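Local coordinates for VirX1 (Cyanophage Syn10, PDB 6QGM), which iodinates diverse substrates as a marine viral halogenase of the flavin-dependent tryptophan halogenase family, at the interface of chains A and B. Coordinates in Å, arbitrary orientation; residue numbers count along the deposited sequence, not the author numbering. Chains: chain A/B, VirX1.

The interface of chains A and B. Residues chain A 26, 370-371, 374-375; chain B 475-476.
B:Ser475 and B:Tyr476 meet the C-terminal end of an A-chain helix, B:Ser475 helical in its backbone angles and B:Tyr476 extended, while A:Asn374 and A:Gln375 follow the helix's last turn. The hydroxyl OG of B:Ser475 gives a hydrogen bond to the backbone O of A:Tyr371, 2.6 Å away, lying in the carbonyl plane on a lone pair. Serine suits this place because its short side chain brings a donor to a carbonyl near a helix end, and little bulk has to fit between the neighbours: its CB lies over the rim of the A:Tyr371 ring and 3.7 Å from CD of A:Gln375, whose flexible chain can lay its amide alongside.

B:Tyr476 supplies the broad surface, a long flat ring that can meet an amide and methyls at once. Its CG sits between the backbone N and the carbonyl carbon (chi1 61°), and the ring extends past A:Asn374 towards A:Val370. The amide nitrogen ND2 of A:Asn374 comes over one ring face, 3.3 Å from CG of B:Tyr476 and offset toward the rim, with the amide plane turned 76° from the ring. That same ND2 donates within chain A to the backbone O of A:Leu26 at 2.8 Å, tilted above the carbonyl plane. Asparagine thus serves twice: the bond helps to hold its amide's orientation and links the loop just after helix 360-373 to the last residue of helix 13-26, while the nitrogen still faces the aromatic ring.

Farther along the ring, the branched A:Val370 offers a methyl close to its helix: chi1 166° sets CG1 anti to the backbone N, where it packs on CZ of B:Tyr476 at 3.5 Å. A:Leu26, whose longer side chain carries methyls towards the ring, borders it distantly, CD2 4.2 Å from CE2 of B:Tyr476 and CD1 near the hydroxyl.

In the fold, the A-chain residues come from the end of helix 13-26 and the last turn of helix 360-373 with the loop after it, whereas the B-chain pair immediately precedes helix 477-484. This patch belongs to a larger contact without exact two-fold symmetry; the structure alone does not show whether the three-copy assembly is biological.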
# COMPACT_ATOMS: atom_id res chain seq x y z
N LEU A 26 -13.88 27.70 19.47
CA LEU A 26 -13.92 27.20 18.06
C LEU A 26 -15.31 26.64 17.69
O LEU A 26 -15.55 26.42 16.49
CB LEU A 26 -12.84 26.14 17.86
CG LEU A 26 -11.42 26.53 18.26
CD1 LEU A 26 -10.47 25.34 18.12
CD2 LEU A 26 -10.91 27.69 17.43
N VAL A 370 -13.59 19.11 17.28
CA VAL A 370 -13.88 20.49 16.78
C VAL A 370 -14.13 20.41 15.28
O VAL A 370 -15.03 21.10 14.79
CB VAL A 370 -12.74 21.49 17.11
CG1 VAL A 370 -12.84 22.78 16.34
CG2 VAL A 370 -12.65 21.79 18.60
N TYR A 371 -13.35 19.59 14.58
CA TYR A 371 -13.41 19.42 13.11
C TYR A 371 -14.79 18.88 12.72
O TYR A 371 -15.43 19.46 11.84
CB TYR A 371 -12.26 18.54 12.62
CG TYR A 371 -12.33 18.20 11.15
CD1 TYR A 371 -13.02 17.09 10.72
CD2 TYR A 371 -11.72 19.00 10.20
CE1 TYR A 371 -13.09 16.76 9.38
CE2 TYR A 371 -11.77 18.69 8.86
CZ TYR A 371 -12.47 17.56 8.44
OH TYR A 371 -12.55 17.26 7.12
N ASN A 374 -17.83 21.38 13.69
CA ASN A 374 -17.88 22.59 12.81
C ASN A 374 -18.24 22.20 11.38
O ASN A 374 -18.44 23.10 10.57
CB ASN A 374 -16.58 23.39 12.86
CG ASN A 374 -16.37 24.05 14.20
OD1 ASN A 374 -17.29 24.15 15.01
ND2 ASN A 374 -15.15 24.49 14.47
N GLN A 375 -18.39 20.92 11.09
CA GLN A 375 -18.64 20.39 9.72
C GLN A 375 -20.07 20.79 9.29
O GLN A 375 -20.19 21.55 8.34
CB GLN A 375 -18.32 18.90 9.74
CG GLN A 375 -18.07 18.29 8.38
CD GLN A 375 -16.81 18.73 7.68
OE1 GLN A 375 -16.86 19.57 6.79
NE2 GLN A 375 -15.69 18.15 8.05
N SER B 475 -13.24 22.36 8.05
CA SER B 475 -14.66 22.57 8.44
C SER B 475 -14.86 24.00 8.94
O SER B 475 -16.01 24.46 8.90
CB SER B 475 -15.11 21.54 9.46
OG SER B 475 -14.26 21.49 10.59
N TYR B 476 -13.79 24.68 9.37
CA TYR B 476 -13.82 26.07 9.91
C TYR B 476 -12.56 26.83 9.47
O TYR B 476 -11.46 26.23 9.31
CB TYR B 476 -13.96 26.05 11.43
CG TYR B 476 -12.88 25.37 12.23
CD1 TYR B 476 -12.70 23.99 12.18
CD2 TYR B 476 -12.08 26.09 13.10
CE1 TYR B 476 -11.73 23.36 12.94
CE2 TYR B 476 -11.11 25.47 13.88
CZ TYR B 476 -10.93 24.11 13.78
OH TYR B 476 -9.94 23.52 14.51